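Local coordinates for argonaute (Methanocaldococcus jannaschii, PDB 5G5S), which cleaves single-stranded target DNA under the direction of short DNA guides and may serve in defence against invading genetic elements, at residues L358-L363 with I427-I432; G414-I419 with K449-L454; D348-I353 with G487-I492. All blocks are in the same frame, centred on the assembly; numbering follows the deposited sequence.

All three contacts lie in the Mid domain. Contact 1 is buried and has the largest interface, joining two neighbouring strands of the parallel sheet through four backbone hydrogen bonds. Contact 2 sits on one face of that sheet, where helix 412-420 meets helix 442-452 and the residues that follow it through apolar side chains and the CB and OE1 of Gln450, partly buried; Leu363 and Ala430 of contact 1 touch Leu451 of contact 2, so the two share one apolar layer. Contact 3, a buried loop-to-loop pairing, combines two backbone bonds with packing around Ile488. Its Ile353 reaches Leu358 and Ile427 of contact 1, whereas contacts 2 and 3 stay about 10 Å apart at their nearest atoms.

Contact 1 (L358-L363 with I427-I432)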
ATOM      1  N   LEU A 358      -5.364  26.545 -19.260  1.00105.05           N
ATOM      2  CA  LEU A 358      -6.184  25.974 -18.196  1.00101.87           C
ATOM      3  C   LEU A 358      -6.657  27.042 -17.221  1.00106.66           C
ATOM      4  O   LEU A 358      -5.837  27.777 -16.663  1.00105.59           O
ATOM      5  CB  LEU A 358      -5.445  24.848 -17.443  1.00 96.75           C
ATOM      6  CG  LEU A 358      -5.064  23.578 -18.229  1.00 99.60           C
ATOM      7  CD1 LEU A 358      -4.116  22.702 -17.420  1.00 94.28           C
ATOM      8  CD2 LEU A 358      -6.295  22.774 -18.639  1.00102.56           C
ATOM      9  N   LEU A 359      -7.990  27.135 -17.041  1.00105.37           N
ATOM     10  CA  LEU A 359      -8.662  28.052 -16.115  1.00106.70           C
ATOM     11  C   LEU A 359      -8.229  27.623 -14.703  1.00105.65           C
ATOM     12  O   LEU A 359      -8.688  26.599 -14.192  1.00101.58           O
ATOM     13  CB  LEU A 359     -10.181  27.895 -16.279  1.00109.50           C
ATOM     14  CG  LEU A 359     -10.998  29.124 -16.606  1.00120.62           C
ATOM     15  CD1 LEU A 359     -11.171  29.294 -18.121  1.00124.81           C
ATOM     16  CD2 LEU A 359     -12.359  29.040 -15.946  1.00125.41           C
ATOM     17  N   THR A 360      -7.271  28.355 -14.121  1.00101.45           N
ATOM     18  CA  THR A 360      -6.708  28.030 -12.808  1.00 96.78           C
ATOM     19  C   THR A 360      -7.336  28.866 -11.690  1.00100.85           C
ATOM     20  O   THR A 360      -7.707  30.018 -11.906  1.00103.55           O
ATOM     21  CB  THR A 360      -5.167  28.092 -12.865  1.00 99.41           C
ATOM     22  OG1 THR A 360      -4.721  27.359 -14.004  1.00 98.00           O
ATOM     23  CG2 THR A 360      -4.496  27.534 -11.616  1.00 92.70           C
ATOM     24  N   TYR A 361      -7.458  28.268 -10.503  1.00 94.44           N
ATOM     25  CA  TYR A 361      -7.978  28.907  -9.298  1.00 95.51           C
ATOM     26  C   TYR A 361      -6.875  28.932  -8.238  1.00 95.93           C
ATOM     27  O   TYR A 361      -6.094  27.982  -8.164  1.00 91.65           O
ATOM     28  CB  TYR A 361      -9.184  28.118  -8.767  1.00 96.57           C
ATOM     29  CG  TYR A 361     -10.457  28.334  -9.552  1.00102.77           C
ATOM     30  CD1 TYR A 361     -10.738  27.580 -10.688  1.00104.48           C
ATOM     31  CD2 TYR A 361     -11.397  29.275  -9.145  1.00107.87           C
ATOM     32  CE1 TYR A 361     -11.907  27.783 -11.421  1.00109.17           C
ATOM     33  CE2 TYR A 361     -12.584  29.467  -9.853  1.00112.75           C
ATOM     34  CZ  TYR A 361     -12.836  28.716 -10.990  1.00121.17           C
ATOM     35  OH  TYR A 361     -14.002  28.912 -11.693  1.00129.34           O
ATOM     36  N   ILE A 362      -6.780  30.013  -7.444  1.00 94.72           N
ATOM     37  CA  ILE A 362      -5.799  30.083  -6.352  1.00 92.98           C
ATOM     38  C   ILE A 362      -6.569  30.187  -5.041  1.00 96.70           C
ATOM     39  O   ILE A 362      -7.125  31.237  -4.719  1.00100.12           O
ATOM     40  CB  ILE A 362      -4.650  31.136  -6.499  1.00 97.77           C
ATOM     41  CG1 ILE A 362      -4.028  31.186  -7.930  1.00 98.05           C
ATOM     42  CG2 ILE A 362      -3.572  30.938  -5.416  1.00 96.87           C
ATOM     43  CD1 ILE A 362      -3.325  29.866  -8.498  1.00100.36           C
ATOM     44  N   LEU A 363      -6.642  29.068  -4.323  1.00 89.82           N
ATOM     45  CA  LEU A 363      -7.377  28.933  -3.069  1.00 90.40           C
ATOM     46  C   LEU A 363      -6.473  29.094  -1.845  1.00 95.00           C
ATOM     47  O   LEU A 363      -5.631  28.239  -1.574  1.00 91.68           O
ATOM     48  CB  LEU A 363      -8.167  27.602  -3.057  1.00 88.03           C
ATOM     49  CG  LEU A 363      -9.199  27.445  -4.192  1.00 93.18           C
ATOM     50  CD1 LEU A 363      -9.550  26.017  -4.422  1.00 90.42           C
ATOM     51  CD2 LEU A 363     -10.457  28.260  -3.931  1.00 99.99           C
ATOM     52  N   ILE A 427     -11.603  20.920 -18.235  1.00108.40           N
ATOM     53  CA  ILE A 427     -10.507  20.695 -17.288  1.00102.50           C
ATOM     54  C   ILE A 427      -9.948  22.013 -16.748  1.00103.40           C
ATOM     55  O   ILE A 427      -9.484  22.862 -17.512  1.00105.19           O
ATOM     56  CB  ILE A 427      -9.409  19.732 -17.851  1.00103.38           C
ATOM     57  CG1 ILE A 427      -9.938  18.281 -18.022  1.00103.18           C
ATOM     58  CG2 ILE A 427      -8.109  19.760 -17.024  1.00100.41           C
ATOM     59  CD1 ILE A 427     -10.418  17.534 -16.698  1.00110.31           C
ATOM     60  N   CYS A 428     -10.011  22.169 -15.421  1.00 95.14           N
ATOM     61  CA  CYS A 428      -9.515  23.339 -14.709  1.00 93.50           C
ATOM     62  C   CYS A 428      -8.503  22.907 -13.665  1.00 91.63           C
ATOM     63  O   CYS A 428      -8.380  21.708 -13.369  1.00 88.36           O
ATOM     64  CB  CYS A 428     -10.668  24.112 -14.076  1.00 96.17           C
ATOM     65  SG  CYS A 428     -11.796  24.882 -15.268  1.00105.72           S
ATOM     66  N   PHE A 429      -7.764  23.877 -13.115  1.00 86.43           N
ATOM     67  CA  PHE A 429      -6.791  23.598 -12.071  1.00 82.73           C
ATOM     68  C   PHE A 429      -7.028  24.475 -10.850  1.00 88.30           C
ATOM     69  O   PHE A 429      -7.579  25.565 -10.976  1.00 90.86           O
ATOM     70  CB  PHE A 429      -5.337  23.692 -12.580  1.00 83.13           C
ATOM     71  CG  PHE A 429      -4.343  23.150 -11.574  1.00 81.32           C
ATOM     72  CD1 PHE A 429      -4.204  21.781 -11.377  1.00 81.22           C
ATOM     73  CD2 PHE A 429      -3.608  24.010 -10.767  1.00 83.26           C
ATOM     74  CE1 PHE A 429      -3.337  21.283 -10.404  1.00 79.37           C
ATOM     75  CE2 PHE A 429      -2.744  23.508  -9.790  1.00 83.45           C
ATOM     76  CZ  PHE A 429      -2.617  22.150  -9.616  1.00 78.36           C
ATOM     77  N   ALA A 430      -6.650  23.983  -9.658  1.00 82.87           N
ATOM     78  CA  ALA A 430      -6.763  24.758  -8.428  1.00 83.30           C
ATOM     79  C   ALA A 430      -5.536  24.547  -7.561  1.00 82.08           C
ATOM     80  O   ALA A 430      -5.189  23.415  -7.256  1.00 77.95           O
ATOM     81  CB  ALA A 430      -8.032  24.403  -7.672  1.00 84.96           C
ATOM     82  N   LEU A 431      -4.850  25.637  -7.211  1.00 79.50           N
ATOM     83  CA  LEU A 431      -3.680  25.576  -6.344  1.00 77.57           C
ATOM     84  C   LEU A 431      -4.151  25.990  -4.953  1.00 81.91           C
ATOM     85  O   LEU A 431      -4.608  27.117  -4.761  1.00 83.01           O
ATOM     86  CB  LEU A 431      -2.553  26.483  -6.871  1.00 78.78           C
ATOM     87  CG  LEU A 431      -1.244  26.513  -6.077  1.00 82.42           C
ATOM     88  CD1 LEU A 431      -0.456  25.212  -6.242  1.00 79.73           C
ATOM     89  CD2 LEU A 431      -0.394  27.707  -6.483  1.00 85.79           C
ATOM     90  N   ILE A 432      -4.128  25.037  -4.015  1.00 77.74           N
ATOM     91  CA  ILE A 432      -4.582  25.240  -2.644  1.00 78.98           C
ATOM     92  C   ILE A 432      -3.383  25.554  -1.735  1.00 84.62           C
ATOM     93  O   ILE A 432      -2.463  24.739  -1.613  1.00 80.81           O
ATOM     94  CB  ILE A 432      -5.426  24.024  -2.142  1.00 80.32           C
ATOM     95  CG1 ILE A 432      -6.666  23.773  -3.024  1.00 79.98           C
ATOM     96  CG2 ILE A 432      -5.817  24.167  -0.667  1.00 83.35           C
ATOM     97  CD1 ILE A 432      -7.099  22.271  -3.065  1.00 73.51           C
TER
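Leu363 and Ile432 are the last of four paired positions between two parallel strands, whose axes approach to 4.4 Å at an angle of 20°. From Leu363, CB lies against Leu431 O and the CG1 of Ile432. Its chi1 of -60° sets CG beside the backbone N, and beyond it CD1 touches two residues of the partner strand, 3.9 Å from Ile432 CG1 and equally near Ala430 CB. CD2, the other branch, turns to Ile415 of helix 412-420. Thr360, Phe429, Ile362 and Leu431 occupy the other face. There Thr360 CG2 meets the edge of the Phe429 ring in its plane, 3.7 Å from Phe429 CD2, and Ile362 lies side by side with Leu431, its CD1 3.8 Å from Leu431 CB.

The backbone evidence for parallel pairing is regular: Phe429 N donates to Leu359 O, Tyr361 N to Phe429 O (2.7 Å), Leu431 N to Tyr361 O (2.8 Å) and Leu363 N to Leu431 O. Thr360 OG1 turns back onto its own strand and donates to Leu358 O at 2.9 Å, standing above that carbonyl plane.

Strands 357-365 and 428-434 are the inner pair of the Mid domain's four-stranded parallel sheet, flanked by strands 397-407 and 456-462 respectively; the Phe429 side chain lies near that of metal-binding Gln459. Helix 372-390 covers the Ile362 and Leu431 face, and helix 442-452 lies over Leu363, Ala430 and Ile432.

Contact 2 (G414-I419 with K449-L454); sequences GIIKEI and KQLFDL
Gln450 meets Ile416 at about a right angle, the first point of touch along 449-454. Its CB packs 3.8 Å from Ile416 CD1, while its amide oxygen OE1 comes to 3.4 Å from Ile416 CG1, a polar atom resting on a methylene. Leu451 follows on the buried side: Leu451 CD1 stands 3.7 Å from Ile416 CD1, so the isoleucine tip is in touch with two successive residues of the helix. Ile416 chi1, -61°, sets CG1 beside its backbone N and leaves CG2 anti to that nitrogen, which sends the two branches to different partners.

Helices 412-420 and 442-452 flank strand 428-434 in the chain, and both cover the same face of the parallel Mid-domain sheet. This is the helix-strand-helix order of an alpha/beta layered fold, with Leu451 and Ile419 also reaching Leu363 and Tyr361, respectively, of strand 357-365.

Leu454 closes the contact with the two methyls of its isopropyl group, which divide the work: Leu454 CD1 lies 4.0 Å from Ile416 CG2, and Leu454 CD2 3.8 Å from Ile419 CG2, the side chains of Leu454 and Ile419 being nearly perpendicular.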
ATOM      1  N   GLY A 414     -19.247  25.639   1.565  1.00119.26           N
ATOM      2  CA  GLY A 414     -19.434  27.056   1.266  1.00122.53           C
ATOM      3  C   GLY A 414     -18.680  27.507   0.030  1.00124.50           C
ATOM      4  O   GLY A 414     -19.285  28.056  -0.894  1.00126.27           O
ATOM      5  N   ILE A 415     -17.353  27.249  -0.012  1.00117.41           N
ATOM      6  CA  ILE A 415     -16.501  27.605  -1.154  1.00115.21           C
ATOM      7  C   ILE A 415     -16.786  26.761  -2.416  1.00116.62           C
ATOM      8  O   ILE A 415     -16.587  27.261  -3.520  1.00116.85           O
ATOM      9  CB  ILE A 415     -14.991  27.730  -0.775  1.00115.30           C
ATOM     10  CG1 ILE A 415     -14.312  29.020  -1.341  1.00117.63           C
ATOM     11  CG2 ILE A 415     -14.187  26.450  -0.974  1.00109.33           C
ATOM     12  CD1 ILE A 415     -14.001  29.123  -2.883  1.00124.50           C
ATOM     13  N   ILE A 416     -17.284  25.509  -2.254  1.00110.91           N
ATOM     14  CA  ILE A 416     -17.660  24.626  -3.373  1.00109.03           C
ATOM     15  C   ILE A 416     -18.880  25.231  -4.112  1.00117.54           C
ATOM     16  O   ILE A 416     -18.907  25.229  -5.345  1.00117.09           O
ATOM     17  CB  ILE A 416     -17.873  23.134  -2.920  1.00109.57           C
ATOM     18  CG1 ILE A 416     -16.591  22.496  -2.313  1.00105.03           C
ATOM     19  CG2 ILE A 416     -18.478  22.240  -4.024  1.00109.72           C
ATOM     20  CD1 ILE A 416     -15.349  22.352  -3.240  1.00103.53           C
ATOM     21  N   LYS A 417     -19.845  25.805  -3.353  1.00118.50           N
ATOM     22  CA  LYS A 417     -21.049  26.460  -3.886  1.00123.36           C
ATOM     23  C   LYS A 417     -20.706  27.729  -4.684  1.00129.53           C
ATOM     24  O   LYS A 417     -21.432  28.082  -5.613  1.00132.94           O
ATOM     25  CB  LYS A 417     -22.038  26.782  -2.757  1.00130.00           C
ATOM     26  N   GLU A 418     -19.590  28.394  -4.324  1.00124.16           N
ATOM     27  CA  GLU A 418     -19.069  29.594  -4.981  1.00125.39           C
ATOM     28  C   GLU A 418     -18.422  29.239  -6.336  1.00126.84           C
ATOM     29  O   GLU A 418     -18.589  29.992  -7.298  1.00129.57           O
ATOM     30  CB  GLU A 418     -18.055  30.290  -4.060  1.00125.55           C
ATOM     31  CG  GLU A 418     -17.802  31.753  -4.379  1.00140.59           C
ATOM     32  CD  GLU A 418     -16.964  32.497  -3.356  1.00164.74           C
ATOM     33  OE1 GLU A 418     -17.196  32.311  -2.140  1.00161.72           O
ATOM     34  OE2 GLU A 418     -16.098  33.300  -3.772  1.00159.65           O
ATOM     35  N   ILE A 419     -17.683  28.096  -6.404  1.00117.78           N
ATOM     36  CA  ILE A 419     -17.003  27.608  -7.615  1.00114.87           C
ATOM     37  C   ILE A 419     -18.018  27.049  -8.628  1.00121.76           C
ATOM     38  O   ILE A 419     -17.922  27.375  -9.814  1.00122.18           O
ATOM     39  CB  ILE A 419     -15.888  26.553  -7.299  1.00112.20           C
ATOM     40  CG1 ILE A 419     -14.923  26.986  -6.159  1.00110.94           C
ATOM     41  CG2 ILE A 419     -15.138  26.096  -8.569  1.00110.35           C
ATOM     42  CD1 ILE A 419     -13.725  27.893  -6.513  1.00121.04           C
ATOM     43  N   LYS A 449     -11.184  16.512  -3.435  1.00 68.57           N
ATOM     44  CA  LYS A 449     -12.168  15.524  -3.854  1.00 69.22           C
ATOM     45  C   LYS A 449     -13.418  16.199  -4.440  1.00 76.80           C
ATOM     46  O   LYS A 449     -13.779  15.915  -5.581  1.00 75.89           O
ATOM     47  CB  LYS A 449     -12.504  14.602  -2.670  1.00 70.92           C
ATOM     48  CG  LYS A 449     -13.481  13.483  -2.976  1.00 72.56           C
ATOM     49  CD  LYS A 449     -13.666  12.599  -1.762  1.00 83.35           C
ATOM     50  CE  LYS A 449     -14.740  13.062  -0.806  1.00 92.09           C
ATOM     51  NZ  LYS A 449     -14.604  12.405   0.522  1.00 99.50           N
ATOM     52  N   GLN A 450     -14.037  17.106  -3.667  1.00 78.37           N
ATOM     53  CA  GLN A 450     -15.233  17.879  -4.036  1.00 83.19           C
ATOM     54  C   GLN A 450     -14.989  18.828  -5.210  1.00 88.59           C
ATOM     55  O   GLN A 450     -15.924  19.132  -5.952  1.00 91.74           O
ATOM     56  CB  GLN A 450     -15.791  18.648  -2.826  1.00 87.66           C
ATOM     57  CG  GLN A 450     -16.448  17.753  -1.775  1.00108.53           C
ATOM     58  CD  GLN A 450     -17.323  18.514  -0.806  1.00132.36           C
ATOM     59  OE1 GLN A 450     -17.045  19.656  -0.422  1.00129.23           O
ATOM     60  NE2 GLN A 450     -18.401  17.876  -0.370  1.00127.55           N
ATOM     61  N   LEU A 451     -13.742  19.311  -5.351  1.00 83.06           N
ATOM     62  CA  LEU A 451     -13.275  20.179  -6.431  1.00 83.31           C
ATOM     63  C   LEU A 451     -13.261  19.362  -7.725  1.00 86.38           C
ATOM     64  O   LEU A 451     -13.699  19.864  -8.755  1.00 88.66           O
ATOM     65  CB  LEU A 451     -11.849  20.669  -6.108  1.00 81.20           C
ATOM     66  CG  LEU A 451     -11.526  22.169  -6.119  1.00 87.60           C
ATOM     67  CD1 LEU A 451     -12.677  23.021  -5.647  1.00 91.43           C
ATOM     68  CD2 LEU A 451     -10.303  22.446  -5.276  1.00 87.65           C
ATOM     69  N   PHE A 452     -12.786  18.093  -7.666  1.00 79.47           N
ATOM     70  CA  PHE A 452     -12.746  17.194  -8.826  1.00 77.88           C
ATOM     71  C   PHE A 452     -14.140  16.788  -9.351  1.00 86.13           C
ATOM     72  O   PHE A 452     -14.289  16.539 -10.550  1.00 86.70           O
ATOM     73  CB  PHE A 452     -11.841  15.976  -8.585  1.00 75.29           C
ATOM     74  CG  PHE A 452     -11.705  15.122  -9.821  1.00 75.41           C
ATOM     75  CD1 PHE A 452     -10.901  15.528 -10.879  1.00 77.96           C
ATOM     76  CD2 PHE A 452     -12.470  13.968  -9.977  1.00 77.25           C
ATOM     77  CE1 PHE A 452     -10.837  14.780 -12.053  1.00 79.45           C
ATOM     78  CE2 PHE A 452     -12.441  13.247 -11.169  1.00 80.35           C
ATOM     79  CZ  PHE A 452     -11.609  13.645 -12.192  1.00 78.63           C
ATOM     80  N   ASP A 453     -15.153  16.738  -8.463  1.00 85.52           N
ATOM     81  CA  ASP A 453     -16.538  16.441  -8.828  1.00 89.69           C
ATOM     82  C   ASP A 453     -17.087  17.531  -9.772  1.00 96.18           C
ATOM     83  O   ASP A 453     -18.026  17.276 -10.526  1.00 98.40           O
ATOM     84  CB  ASP A 453     -17.415  16.355  -7.569  1.00 94.08           C
ATOM     85  CG  ASP A 453     -17.489  14.988  -6.915  1.00104.52           C
ATOM     86  OD1 ASP A 453     -17.026  14.000  -7.537  1.00102.40           O
ATOM     87  OD2 ASP A 453     -18.065  14.894  -5.809  1.00113.88           O
ATOM     88  N   LEU A 454     -16.469  18.731  -9.718  1.00 92.80           N
ATOM     89  CA  LEU A 454     -16.724  19.940 -10.513  1.00 95.90           C
ATOM     90  C   LEU A 454     -15.708  20.033 -11.693  1.00 97.85           C
ATOM     91  O   LEU A 454     -15.587  21.092 -12.309  1.00 99.36           O
ATOM     92  CB  LEU A 454     -16.534  21.166  -9.584  1.00 96.93           C
ATOM     93  CG  LEU A 454     -17.744  21.756  -8.850  1.00106.08           C
ATOM     94  CD1 LEU A 454     -18.251  20.839  -7.738  1.00105.82           C
ATOM     95  CD2 LEU A 454     -17.369  23.063  -8.219  1.00109.37           C
TER

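Contact 3 (D348-I353 with G487-I492)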
ATOM      1  N   ASP A 348       5.493  13.402 -23.488  1.00 79.12           N
ATOM      2  CA  ASP A 348       4.132  13.428 -24.027  1.00 80.69           C
ATOM      3  C   ASP A 348       3.156  14.143 -23.097  1.00 82.31           C
ATOM      4  O   ASP A 348       3.206  13.963 -21.882  1.00 79.62           O
ATOM      5  CB  ASP A 348       3.623  11.999 -24.347  1.00 83.12           C
ATOM      6  CG  ASP A 348       2.358  11.944 -25.190  1.00100.59           C
ATOM      7  OD1 ASP A 348       2.276  12.691 -26.199  1.00106.34           O
ATOM      8  OD2 ASP A 348       1.473  11.114 -24.879  1.00105.19           O
ATOM      9  N   VAL A 349       2.260  14.944 -23.685  1.00 80.77           N
ATOM     10  CA  VAL A 349       1.192  15.685 -23.010  1.00 79.47           C
ATOM     11  C   VAL A 349      -0.137  15.155 -23.615  1.00 86.29           C
ATOM     12  O   VAL A 349      -0.232  15.089 -24.848  1.00 90.53           O
ATOM     13  CB  VAL A 349       1.352  17.226 -23.197  1.00 85.51           C
ATOM     14  CG1 VAL A 349       0.189  17.994 -22.569  1.00 84.73           C
ATOM     15  CG2 VAL A 349       2.682  17.722 -22.631  1.00 83.82           C
ATOM     16  N   PRO A 350      -1.153  14.742 -22.807  1.00 80.09           N
ATOM     17  CA  PRO A 350      -2.400  14.226 -23.410  1.00 81.94           C
ATOM     18  C   PRO A 350      -3.091  15.244 -24.313  1.00 91.84           C
ATOM     19  O   PRO A 350      -3.024  16.441 -24.027  1.00 92.08           O
ATOM     20  CB  PRO A 350      -3.267  13.871 -22.196  1.00 80.02           C
ATOM     21  CG  PRO A 350      -2.310  13.728 -21.071  1.00 80.28           C
ATOM     22  CD  PRO A 350      -1.228  14.719 -21.332  1.00 76.85           C
ATOM     23  N   GLU A 351      -3.727  14.767 -25.412  1.00 93.45           N
ATOM     24  CA  GLU A 351      -4.432  15.585 -26.408  1.00 98.86           C
ATOM     25  C   GLU A 351      -5.523  16.488 -25.803  1.00104.92           C
ATOM     26  O   GLU A 351      -5.753  17.590 -26.311  1.00108.08           O
ATOM     27  CB  GLU A 351      -5.013  14.705 -27.520  1.00103.92           C
ATOM     28  N   ILE A 352      -6.163  16.029 -24.706  1.00 99.18           N
ATOM     29  CA  ILE A 352      -7.214  16.738 -23.971  1.00 99.36           C
ATOM     30  C   ILE A 352      -6.733  18.068 -23.347  1.00102.40           C
ATOM     31  O   ILE A 352      -7.547  18.978 -23.175  1.00103.93           O
ATOM     32  CB  ILE A 352      -7.816  15.799 -22.900  1.00 99.29           C
ATOM     33  N   ILE A 353      -5.424  18.166 -22.995  1.00 96.05           N
ATOM     34  CA  ILE A 353      -4.792  19.349 -22.386  1.00 95.05           C
ATOM     35  C   ILE A 353      -3.554  19.900 -23.153  1.00100.38           C
ATOM     36  O   ILE A 353      -2.890  20.819 -22.656  1.00 98.36           O
ATOM     37  CB  ILE A 353      -4.536  19.193 -20.856  1.00 93.64           C
ATOM     38  CG1 ILE A 353      -3.657  17.966 -20.520  1.00 90.71           C
ATOM     39  CG2 ILE A 353      -5.840  19.205 -20.054  1.00 94.19           C
ATOM     40  CD1 ILE A 353      -2.424  18.300 -19.748  1.00 94.55           C
ATOM     41  N   GLY A 487      -1.692  14.122 -15.987  1.00 63.47           N
ATOM     42  CA  GLY A 487      -1.332  12.981 -16.827  1.00 62.66           C
ATOM     43  C   GLY A 487      -0.214  13.253 -17.808  1.00 67.87           C
ATOM     44  O   GLY A 487      -0.122  12.591 -18.840  1.00 69.62           O
ATOM     45  N   ILE A 488       0.636  14.236 -17.505  1.00 65.22           N
ATOM     46  CA  ILE A 488       1.763  14.603 -18.362  1.00 67.27           C
ATOM     47  C   ILE A 488       2.907  13.606 -18.151  1.00 68.75           C
ATOM     48  O   ILE A 488       3.373  13.428 -17.030  1.00 67.25           O
ATOM     49  CB  ILE A 488       2.177  16.103 -18.188  1.00 70.98           C
ATOM     50  CG1 ILE A 488       1.037  17.030 -18.668  1.00 73.02           C
ATOM     51  CG2 ILE A 488       3.487  16.417 -18.934  1.00 73.92           C
ATOM     52  CD1 ILE A 488       1.064  18.484 -18.169  1.00 74.26           C
ATOM     53  N   LYS A 489       3.332  12.950 -19.238  1.00 65.21           N
ATOM     54  CA  LYS A 489       4.420  11.971 -19.245  1.00 63.40           C
ATOM     55  C   LYS A 489       5.707  12.761 -19.377  1.00 67.21           C
ATOM     56  O   LYS A 489       6.242  12.894 -20.474  1.00 69.08           O
ATOM     57  CB  LYS A 489       4.259  10.988 -20.430  1.00 66.94           C
ATOM     58  CG  LYS A 489       3.275   9.873 -20.182  1.00 72.11           C
ATOM     59  CD  LYS A 489       1.849  10.263 -20.475  1.00 78.87           C
ATOM     60  CE  LYS A 489       0.909   9.530 -19.557  1.00 73.97           C
ATOM     61  NZ  LYS A 489      -0.478   9.969 -19.800  1.00 84.24           N
ATOM     62  N   TYR A 490       6.173  13.339 -18.269  1.00 63.17           N
ATOM     63  CA  TYR A 490       7.365  14.183 -18.295  1.00 65.23           C
ATOM     64  C   TYR A 490       8.669  13.420 -18.550  1.00 72.85           C
ATOM     65  O   TYR A 490       9.385  13.719 -19.512  1.00 75.90           O
ATOM     66  CB  TYR A 490       7.453  15.080 -17.052  1.00 63.57           C
ATOM     67  CG  TYR A 490       7.877  16.486 -17.390  1.00 66.87           C
ATOM     68  CD1 TYR A 490       9.184  16.766 -17.785  1.00 71.14           C
ATOM     69  CD2 TYR A 490       6.966  17.535 -17.360  1.00 67.76           C
ATOM     70  CE1 TYR A 490       9.576  18.059 -18.124  1.00 74.46           C
ATOM     71  CE2 TYR A 490       7.351  18.835 -17.675  1.00 71.14           C
ATOM     72  CZ  TYR A 490       8.656  19.092 -18.065  1.00 79.43           C
ATOM     73  OH  TYR A 490       9.036  20.365 -18.402  1.00 81.03           O
ATOM     74  N   PHE A 491       8.952  12.426 -17.716  1.00 67.70           N
ATOM     75  CA  PHE A 491      10.169  11.627 -17.809  1.00 68.78           C
ATOM     76  C   PHE A 491       9.855  10.154 -18.027  1.00 72.19           C
ATOM     77  O   PHE A 491       8.796   9.679 -17.615  1.00 70.72           O
ATOM     78  CB  PHE A 491      11.054  11.833 -16.555  1.00 69.39           C
ATOM     79  CG  PHE A 491      10.364  11.577 -15.237  1.00 67.38           C
ATOM     80  CD1 PHE A 491       9.663  12.590 -14.591  1.00 69.38           C
ATOM     81  CD2 PHE A 491      10.425  10.326 -14.632  1.00 67.69           C
ATOM     82  CE1 PHE A 491       8.995  12.342 -13.385  1.00 68.35           C
ATOM     83  CE2 PHE A 491       9.770  10.082 -13.421  1.00 68.07           C
ATOM     84  CZ  PHE A 491       9.049  11.087 -12.812  1.00 65.41           C
ATOM     85  N   ILE A 492      10.761   9.440 -18.707  1.00 70.35           N
ATOM     86  CA  ILE A 492      10.637   8.002 -18.964  1.00 69.92           C
ATOM     87  C   ILE A 492      11.896   7.282 -18.445  1.00 75.52           C
ATOM     88  O   ILE A 492      12.820   7.940 -17.959  1.00 73.58           O
ATOM     89  CB  ILE A 492      10.290   7.665 -20.452  1.00 74.84           C
ATOM     90  CG1 ILE A 492      11.417   8.069 -21.424  1.00 78.11           C
ATOM     91  CG2 ILE A 492       8.939   8.259 -20.874  1.00 74.22           C
ATOM     92  CD1 ILE A 492      11.842   7.002 -22.354  1.00 78.42           C
TER
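Ile488 CG1 lies beside its own backbone N (chi1 -65°), and Ile353 CG1 sits between its N and carbonyl carbon; chi2, 123° in Ile353 and 161° in Ile488, then places each CD1, and the side chains cross obliquely with Ile353 CD1 3.8 Å from Ile488 CD1. Val349 lies side by side with the same isoleucine, its CG2 4.0 Å from Ile488 CG2, so one aliphatic side chain contacts two residues of the facing loop.

Next to this packing, Asp348 and Lys489 form an antiparallel hydrogen-bonded pair. Lys489 N donates to Asp348 O at 2.8 Å, nearly along the C=O axis, and Asp348 N returns a bond to Lys489 O at 3.1 Å. The Lys489 side chain bends back so that NZ donates to Gly487 O (2.8 Å), an oxygen that Pro350 CG also approaches to 3.3 Å. The carboxylate of Asp348 is engaged by Arg354, through a salt bridge from OD1 to NH1.

The Mid domain spans 348-490, so the Asp348-Lys489 pair ties its first residues to its last; 348-353 leads toward strand 357-365, and the loop 487-492 follows helix 473-485. Gly487, with positive phi, is the C-prime residue of the Schellman motif ending that helix, and Lys489 centres an inverse gamma turn.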